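PDB 6CN7: aerobactin synthase IucC from Klebsiella pneumoniae, which probably uses ATP to couple a second N-acetyl-N-hydroxylysine to N-citryl-N-acetyl-N-hydroxylysine, giving the siderophore aerobactin. Local coordinates for residues A95-M98 against Q99-Y102; R148-G151 against K152-E156; Q199-A202 against R203-V207; P224-W227 against Q228-S232. The protein carries 5 engineered substitutions. All coordinates share one frame; numbering follows the deposited sequence.

Overall arrangement
Each of the four contacts lies within one unbroken stretch of chain, so none closes a long loop; they follow in series and none nests or crosses. Interaction 1 is on helix 91-114. Interaction 2, where the chain leaves a loop and enters helix 152-158, is tied to it by a salt bridge from Glu-96 to Arg-148. Interaction 3, on the peripheral helix 198-210, stands apart, its centre about 22 Å from that of interaction 4 and about 31 Å from that of interaction 2. Interaction 4, on helix 224-234, returns to interaction 2, where Trp-225 packs against Trp-150 and Ala-154. Interactions 1, 2 and 4 all reach the second subunit; interaction 3 does not.

Interaction 1: residues A95-M98 against Q99-Y102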
# COMPACT_ATOMS: atom_id res chain seq x y z
N ALA A 95 -16.34 -9.25 -6.02
CA ALA A 95 -15.11 -8.57 -6.40
C ALA A 95 -13.97 -8.95 -5.47
O ALA A 95 -12.81 -9.07 -5.90
CB ALA A 95 -15.32 -7.06 -6.40
N GLU A 96 -14.27 -9.15 -4.18
CA GLU A 96 -13.25 -9.62 -3.25
C GLU A 96 -12.73 -11.00 -3.66
O GLU A 96 -11.52 -11.24 -3.66
CB GLU A 96 -13.82 -9.67 -1.83
CG GLU A 96 -14.11 -8.30 -1.23
CD GLU A 96 -14.68 -8.40 0.17
OE1 GLU A 96 -14.76 -9.53 0.71
OE2 GLU A 96 -15.05 -7.35 0.74
N HIS A 97 -13.64 -11.91 -3.99
CA HIS A 97 -13.23 -13.27 -4.35
C HIS A 97 -12.57 -13.31 -5.72
O HIS A 97 -11.76 -14.20 -5.98
CB HIS A 97 -14.44 -14.20 -4.31
CG HIS A 97 -14.92 -14.50 -2.92
ND1 HIS A 97 -16.23 -14.81 -2.64
CD2 HIS A 97 -14.26 -14.53 -1.74
CE1 HIS A 97 -16.36 -15.02 -1.34
NE2 HIS A 97 -15.18 -14.86 -0.77
N MET A 98 -12.90 -12.36 -6.60
CA MET A 98 -12.20 -12.26 -7.87
C MET A 98 -10.72 -12.01 -7.65
O MET A 98 -9.86 -12.70 -8.23
CB MET A 98 -12.80 -11.13 -8.71
CG MET A 98 -14.11 -11.49 -9.38
SD MET A 98 -13.94 -12.80 -10.60
CE MET A 98 -15.67 -13.02 -11.01
N GLN A 99 -10.39 -11.03 -6.81
CA GLN A 99 -8.99 -10.75 -6.52
C GLN A 99 -8.31 -11.95 -5.88
O GLN A 99 -7.19 -12.32 -6.26
CB GLN A 99 -8.88 -9.51 -5.63
CG GLN A 99 -9.24 -8.22 -6.35
CD GLN A 99 -9.20 -7.01 -5.45
OE1 GLN A 99 -9.18 -7.13 -4.22
NE2 GLN A 99 -9.19 -5.82 -6.05
N ASP A 100 -8.97 -12.58 -4.90
CA ASP A 100 -8.44 -13.82 -4.34
C ASP A 100 -8.34 -14.90 -5.41
O ASP A 100 -7.38 -15.68 -5.43
CB ASP A 100 -9.33 -14.30 -3.19
CG ASP A 100 -9.32 -13.36 -2.01
OD1 ASP A 100 -8.35 -12.57 -1.88
OD2 ASP A 100 -10.27 -13.40 -1.21
N LEU A 101 -9.31 -14.95 -6.32
CA LEU A 101 -9.27 -15.94 -7.40
C LEU A 101 -8.08 -15.70 -8.32
O LEU A 101 -7.34 -16.63 -8.65
CB LEU A 101 -10.58 -15.91 -8.19
CG LEU A 101 -10.73 -16.87 -9.38
CD1 LEU A 101 -12.20 -17.17 -9.60
CD2 LEU A 101 -10.12 -16.32 -10.67
N TYR A 102 -7.89 -14.45 -8.75
CA TYR A 102 -6.81 -14.16 -9.68
C TYR A 102 -5.45 -14.20 -8.99
O TYR A 102 -4.45 -14.55 -9.62
CB TYR A 102 -7.04 -12.81 -10.36
CG TYR A 102 -8.11 -12.87 -11.43
CD1 TYR A 102 -7.88 -13.54 -12.62
CD2 TYR A 102 -9.34 -12.25 -11.25
CE1 TYR A 102 -8.85 -13.61 -13.60
CE2 TYR A 102 -10.32 -12.31 -12.24
CZ TYR A 102 -10.06 -12.99 -13.41
OH TYR A 102 -11.02 -13.05 -14.39
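Met-98 and Tyr-102, one helical turn apart on helix 91-114, run side by side and point the same way. The backbone starts the contact: Tyr-102 N gives its hydrogen to Met-98 O at 2.7 Å. From CB, close to Gln-99 N simply because the residues are neighbours, the methionine leaves with CG beside its own backbone N (chi1 -77°) and bends again at chi2. That bend carries the sulfur to the ring, where SD comes to 4.0 Å from Tyr-102 CE2. SD lies 5.2 Å from the ring centroid of Tyr-102 and 63° off the normal, an oblique Met-aromatic contact. The last torsion is extended (chi3 175°), and CE runs on past SD, away from the ring. Nearer the CB end of the ring, Tyr-102 CD2 sits 3.1 Å from Met-98 O. Leu-101 CD2 lies over the centre of one face of the tyrosine, 3.9 Å above its plane. The methionine side chain also packs on Gln-77, Leu-80 and Met-81 of helix 76-87, which meets Tyr-102 through Gln-77. Leu-101 turns to Phe-143 in a loop, while Tyr-102 OH makes a weak hydrogen bond to Glu-241 of the second subunit and its side chain packs on Ala-240 of that subunit's helix 236-241.

Interaction 2: residues R148-G151 against K152-E156; sequences RGWG and KEALE
Trp-150 lies against the first turn of helix 152-158, and Ala-154 CB sits over one face of its indole, 3.8 Å above the plane and offset toward the rim. This is the tight side. Leu-155 CD2 comes to 4.0 Å from Trp-150 CB, and Ala-154 O stands obliquely to the ring, 3.7 Å from Trp-150 CE3. The indole also meets the ring of Trp-225, with their planes about 35° apart. Next in the chain, Gly-151, at the N-cap, receives the first helical bond: Leu-155 N to Gly-151 O at 2.9 Å, with an N-H...O angle of 173°. The looser side is the partly exposed pair Lys-152 and Glu-156. Lys-152 runs extended until its last bend and joins Glu-156 in an i to i+4 salt bridge, NZ to OE2 at 2.8 Å, meeting the syn side of the oxygen but 31° out of the carboxylate plane. Glu-153 pairs with Arg-157 and also with Trp-227 NE1 of the second subunit, to which the Lys-152 backbone hydrogen-bonds too. Gly-151 has no side chain of its own to cap the helix; the apolar contact with Trp-150 and the straight bond to Gly-151 O contribute to its start, and the acidic Glu-153 would probably suit the helix dipole.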
# COMPACT_ATOMS: atom_id res chain seq x y z
N ARG A 148 -5.91 -10.61 1.28
CA ARG A 148 -6.60 -9.34 1.15
C ARG A 148 -5.63 -8.17 1.07
O ARG A 148 -4.75 -8.02 1.93
CB ARG A 148 -7.56 -9.15 2.33
CG ARG A 148 -8.38 -7.87 2.28
CD ARG A 148 -9.24 -7.80 1.04
NE ARG A 148 -10.05 -9.01 0.88
CZ ARG A 148 -11.20 -9.24 1.52
NH1 ARG A 148 -11.86 -10.37 1.30
NH2 ARG A 148 -11.68 -8.34 2.37
N GLY A 149 -5.80 -7.35 0.04
CA GLY A 149 -4.99 -6.16 -0.15
C GLY A 149 -3.65 -6.39 -0.82
O GLY A 149 -2.91 -5.42 -1.02
N TRP A 150 -3.31 -7.63 -1.18
CA TRP A 150 -2.04 -7.94 -1.82
C TRP A 150 -2.24 -7.99 -3.33
O TRP A 150 -2.93 -8.87 -3.85
CB TRP A 150 -1.47 -9.26 -1.31
CG TRP A 150 -0.92 -9.19 0.08
CD1 TRP A 150 -1.40 -8.43 1.11
CD2 TRP A 150 0.21 -9.90 0.59
NE1 TRP A 150 -0.63 -8.63 2.23
CE2 TRP A 150 0.36 -9.52 1.94
CE3 TRP A 150 1.12 -10.81 0.04
CZ2 TRP A 150 1.38 -10.03 2.75
CZ3 TRP A 150 2.12 -11.32 0.85
CH2 TRP A 150 2.25 -10.92 2.18
N GLY A 151 -1.64 -7.03 -4.04
CA GLY A 151 -1.60 -7.05 -5.49
C GLY A 151 -0.43 -7.88 -6.00
O GLY A 151 0.30 -8.52 -5.24
N LYS A 152 -0.27 -7.86 -7.32
CA LYS A 152 0.77 -8.67 -7.95
C LYS A 152 2.15 -8.36 -7.38
O LYS A 152 2.99 -9.27 -7.27
CB LYS A 152 0.76 -8.44 -9.47
CG LYS A 152 1.71 -9.35 -10.25
CD LYS A 152 1.42 -9.29 -11.74
CE LYS A 152 2.41 -10.13 -12.54
NZ LYS A 152 3.77 -9.52 -12.57
N GLU A 153 2.41 -7.11 -7.01
CA GLU A 153 3.72 -6.73 -6.48
C GLU A 153 3.97 -7.38 -5.13
O GLU A 153 5.02 -7.99 -4.90
CB GLU A 153 3.82 -5.21 -6.38
CG GLU A 153 5.20 -4.69 -6.00
CD GLU A 153 6.16 -4.68 -7.17
OE1 GLU A 153 5.80 -5.21 -8.24
OE2 GLU A 153 7.27 -4.13 -7.02
N ALA A 154 3.01 -7.26 -4.21
CA ALA A 154 3.18 -7.79 -2.86
C ALA A 154 3.22 -9.31 -2.88
O ALA A 154 3.98 -9.93 -2.12
CB ALA A 154 2.07 -7.28 -1.95
N LEU A 155 2.39 -9.94 -3.72
CA LEU A 155 2.43 -11.39 -3.85
C LEU A 155 3.81 -11.87 -4.26
O LEU A 155 4.38 -12.79 -3.65
CB LEU A 155 1.38 -11.85 -4.86
CG LEU A 155 -0.09 -11.63 -4.46
CD1 LEU A 155 -1.01 -11.81 -5.66
CD2 LEU A 155 -0.49 -12.58 -3.35
N GLU A 156 4.38 -11.26 -5.30
CA GLU A 156 5.66 -11.73 -5.82
C GLU A 156 6.80 -11.46 -4.85
O GLU A 156 7.75 -12.25 -4.78
CB GLU A 156 5.94 -11.08 -7.18
CG GLU A 156 5.00 -11.59 -8.26
CD GLU A 156 5.26 -10.97 -9.63
OE1 GLU A 156 6.20 -10.14 -9.74
OE2 GLU A 156 4.54 -11.32 -10.58

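Interaction 3: residues Q199-A202 against R203-V207; sequences QEFA and RFNQV
Glu-200 and Arg-203 form an i to i+3 salt bridge along the surface of helix 198-210, their side chains lying alongside and pointing the same way. The glutamate bends at chi2 (-77°) to bring its carboxylate round to the arginine, whose chain in turn bends at chi3. Arg-203 NH2 gives a short bond of 2.5 Å to Glu-200 OE1, using the syn lone pair of that oxygen. A second bond, Arg-203 NE to Glu-200 OE2, is weak at 3.5 Å. The two flat groups are turned 57° apart, so the carboxylate does not meet the guanidinium as a flat two-bond pair, although its carbon lies at the guanidinium edge. OE1 has further company: Gly-251 N is hydrogen-bonded to it, and Arg-167 makes a long, weak ion pair. Two arginines thus gather round one carboxylate, which probably keeps it ionised. Both Glu-200 and Arg-203 pack on Phe-250 of strand 244-250. Phe-201 runs alongside Asn-205, the ring and amide planes 46° apart. In the backbone, Asn-205 N bonds to Phe-201 O at 3.0 Å from above the carbonyl plane, not on a lone pair. At the end of the ring, Asn-205 OD1 stands obliquely, 3.6 Å from Phe-201 CZ.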
# COMPACT_ATOMS: atom_id res chain seq x y z
N GLN A 199 28.79 -7.14 9.96
CA GLN A 199 28.90 -5.94 9.14
C GLN A 199 27.63 -5.11 9.22
O GLN A 199 27.69 -3.88 9.38
CB GLN A 199 29.20 -6.34 7.69
CG GLN A 199 29.83 -5.24 6.85
CD GLN A 199 30.59 -5.79 5.65
OE1 GLN A 199 31.15 -6.88 5.71
NE2 GLN A 199 30.61 -5.04 4.56
N GLU A 200 26.46 -5.75 9.13
CA GLU A 200 25.20 -5.03 9.21
C GLU A 200 24.90 -4.56 10.63
O GLU A 200 24.31 -3.49 10.81
CB GLU A 200 24.06 -5.91 8.70
CG GLU A 200 24.11 -6.19 7.21
CD GLU A 200 23.65 -5.02 6.38
OE1 GLU A 200 22.51 -4.55 6.60
OE2 GLU A 200 24.42 -4.55 5.52
N PHE A 201 25.31 -5.33 11.63
CA PHE A 201 25.10 -4.92 13.02
C PHE A 201 25.84 -3.62 13.33
O PHE A 201 25.39 -2.83 14.16
CB PHE A 201 25.54 -6.03 13.97
CG PHE A 201 25.42 -5.67 15.42
CD1 PHE A 201 24.24 -5.89 16.11
CD2 PHE A 201 26.49 -5.12 16.10
CE1 PHE A 201 24.13 -5.57 17.45
CE2 PHE A 201 26.39 -4.79 17.44
CZ PHE A 201 25.21 -5.01 18.12
N ALA A 202 26.99 -3.40 12.68
CA ALA A 202 27.72 -2.15 12.89
C ALA A 202 27.02 -0.99 12.19
O ALA A 202 26.88 0.09 12.77
CB ALA A 202 29.15 -2.29 12.39
N ARG A 203 26.58 -1.19 10.95
CA ARG A 203 25.79 -0.18 10.27
C ARG A 203 24.53 0.13 11.06
O ARG A 203 24.13 1.30 11.18
CB ARG A 203 25.44 -0.66 8.86
CG ARG A 203 24.76 0.39 7.98
CD ARG A 203 24.76 -0.04 6.52
NE ARG A 203 23.90 -1.19 6.28
CZ ARG A 203 22.62 -1.12 5.93
NH1 ARG A 203 22.03 0.06 5.78
NH2 ARG A 203 21.92 -2.23 5.73
N PHE A 204 23.89 -0.90 11.62
CA PHE A 204 22.70 -0.69 12.44
C PHE A 204 23.02 0.15 13.68
O PHE A 204 22.26 1.05 14.04
CB PHE A 204 22.11 -2.04 12.84
CG PHE A 204 20.92 -1.94 13.76
CD1 PHE A 204 19.67 -1.64 13.27
CD2 PHE A 204 21.07 -2.17 15.12
CE1 PHE A 204 18.58 -1.56 14.11
CE2 PHE A 204 19.98 -2.09 15.97
CZ PHE A 204 18.74 -1.78 15.46
N ASN A 205 24.16 -0.11 14.29
CA ASN A 205 24.54 0.64 15.47
C ASN A 205 24.89 2.06 15.14
O ASN A 205 24.57 2.96 15.86
CB ASN A 205 25.64 -0.07 16.21
CG ASN A 205 25.24 -0.40 17.63
OD1 ASN A 205 24.70 -1.46 17.91
ND2 ASN A 205 25.50 0.53 18.53
N GLN A 206 25.49 2.27 14.02
CA GLN A 206 25.82 3.63 13.61
C GLN A 206 24.56 4.48 13.48
O GLN A 206 24.48 5.58 14.04
CB GLN A 206 26.59 3.61 12.29
CG GLN A 206 27.02 4.98 11.79
CD GLN A 206 28.06 5.63 12.69
OE1 GLN A 206 29.08 5.02 13.02
NE2 GLN A 206 27.80 6.87 13.09
N VAL A 207 23.56 3.97 12.76
CA VAL A 207 22.28 4.68 12.66
C VAL A 207 21.64 4.79 14.04
O VAL A 207 21.01 5.81 14.37
CB VAL A 207 21.35 3.97 11.66
CG1 VAL A 207 20.01 4.69 11.56
CG2 VAL A 207 22.01 3.86 10.30

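Interaction 4: residues P224-W227 against Q228-S232; sequences PWQW and QQKIS
Gln-226 and Ile-231 meet in a pi-type turn of helix 224-234, where the alpha-helical pattern widens; their side chains cross at about a right angle, Ile-231 CD1 3.4 Å from Gln-226 CG. Gln-226 O accepts two hydrogens: Lys-230 N at 3.0 Å, from above the carbonyl plane, and Ile-231 N at 2.9 Å. The wider spacing continues in Trp-227 O, which takes Ser-232 N at 3.0 Å and Ser-232 OG at 2.8 Å, both in the carbonyl plane. OG reaches that oxygen from between the backbone N and carbonyl carbon of its own residue (chi1 69°). Gln-228 N and Gln-229 N keep ordinary alpha-helical bonds to Pro-224 O and Trp-225 O. Gln-226 NE2 bonds to Thr-279 OG1 and Met-348 O. The helix lies at the contact with the second subunit: Trp-227 NE1 reaches Glu-153 of that subunit, Gln-229 pairs with Gln-229 of that subunit, and the Ser-232 backbone hydrogen-bonds to it. Two CH-pi contacts accompany these bonds: Gln-229 CG lies over Trp-225, 3.7 Å from the centroid of its five-membered ring, and Ser-232 CB stands 3.8 Å from the centroid of the Trp-227 six-membered ring, 12° off its normal.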
# COMPACT_ATOMS: atom_id res chain seq x y z
N PRO A 224 8.52 -5.91 5.96
CA PRO A 224 8.48 -4.72 5.10
C PRO A 224 7.08 -4.38 4.59
O PRO A 224 6.74 -3.19 4.47
CB PRO A 224 9.44 -5.07 3.96
CG PRO A 224 9.60 -6.55 4.01
CD PRO A 224 9.44 -6.94 5.44
N TRP A 225 6.26 -5.38 4.29
CA TRP A 225 4.88 -5.11 3.90
C TRP A 225 4.12 -4.45 5.04
O TRP A 225 3.38 -3.48 4.82
CB TRP A 225 4.18 -6.39 3.47
CG TRP A 225 2.82 -6.14 2.89
CD1 TRP A 225 2.50 -5.99 1.57
CD2 TRP A 225 1.59 -6.00 3.61
NE1 TRP A 225 1.16 -5.77 1.42
CE2 TRP A 225 0.57 -5.76 2.66
CE3 TRP A 225 1.24 -6.04 4.96
CZ2 TRP A 225 -0.76 -5.58 3.02
CZ3 TRP A 225 -0.08 -5.86 5.32
CH2 TRP A 225 -1.07 -5.63 4.35
N GLN A 226 4.29 -4.95 6.26
CA GLN A 226 3.64 -4.35 7.42
C GLN A 226 4.07 -2.89 7.59
O GLN A 226 3.23 -2.02 7.85
CB GLN A 226 3.97 -5.16 8.68
CG GLN A 226 3.22 -4.71 9.93
CD GLN A 226 1.77 -5.15 9.95
OE1 GLN A 226 1.25 -5.65 8.95
NE2 GLN A 226 1.11 -4.97 11.08
N TRP A 227 5.36 -2.61 7.45
CA TRP A 227 5.83 -1.23 7.54
C TRP A 227 5.29 -0.39 6.39
O TRP A 227 4.83 0.74 6.59
CB TRP A 227 7.36 -1.18 7.53
CG TRP A 227 7.88 0.20 7.30
CD1 TRP A 227 8.45 0.69 6.16
CD2 TRP A 227 7.86 1.29 8.23
NE1 TRP A 227 8.79 2.01 6.33
CE2 TRP A 227 8.44 2.40 7.59
CE3 TRP A 227 7.40 1.43 9.55
CZ2 TRP A 227 8.58 3.64 8.22
CZ3 TRP A 227 7.55 2.65 10.17
CH2 TRP A 227 8.13 3.74 9.51
N GLN A 228 5.34 -0.94 5.17
CA GLN A 228 4.94 -0.19 3.99
C GLN A 228 3.47 0.20 4.05
O GLN A 228 3.11 1.37 3.82
CB GLN A 228 5.24 -1.04 2.75
CG GLN A 228 5.03 -0.36 1.41
CD GLN A 228 5.30 -1.31 0.26
OE1 GLN A 228 4.44 -1.54 -0.58
NE2 GLN A 228 6.51 -1.87 0.23
N GLN A 229 2.60 -0.75 4.36
CA GLN A 229 1.16 -0.55 4.23
C GLN A 229 0.47 -0.12 5.51
O GLN A 229 -0.56 0.57 5.44
CB GLN A 229 0.49 -1.84 3.74
CG GLN A 229 0.99 -2.31 2.38
CD GLN A 229 0.83 -1.26 1.31
OE1 GLN A 229 -0.21 -0.60 1.22
NE2 GLN A 229 1.87 -1.08 0.50
N LYS A 230 0.98 -0.49 6.68
CA LYS A 230 0.25 -0.30 7.93
C LYS A 230 0.97 0.64 8.90
O LYS A 230 0.41 1.67 9.28
CB LYS A 230 -0.02 -1.66 8.59
CG LYS A 230 -0.91 -2.58 7.77
CD LYS A 230 -2.29 -1.99 7.54
CE LYS A 230 -3.21 -2.97 6.84
NZ LYS A 230 -4.55 -2.39 6.55
N ILE A 231 2.20 0.32 9.30
CA ILE A 231 2.82 1.03 10.41
C ILE A 231 3.25 2.43 9.98
O ILE A 231 3.05 3.40 10.71
CB ILE A 231 3.98 0.20 10.97
CG1 ILE A 231 3.44 -1.10 11.57
CG2 ILE A 231 4.75 0.99 12.04
CD1 ILE A 231 4.47 -2.16 11.76
N SER A 232 3.85 2.55 8.79
CA SER A 232 4.28 3.86 8.32
C SER A 232 3.12 4.84 8.21
O SER A 232 3.34 6.05 8.18
CB SER A 232 4.98 3.74 6.96
OG SER A 232 4.05 3.37 5.95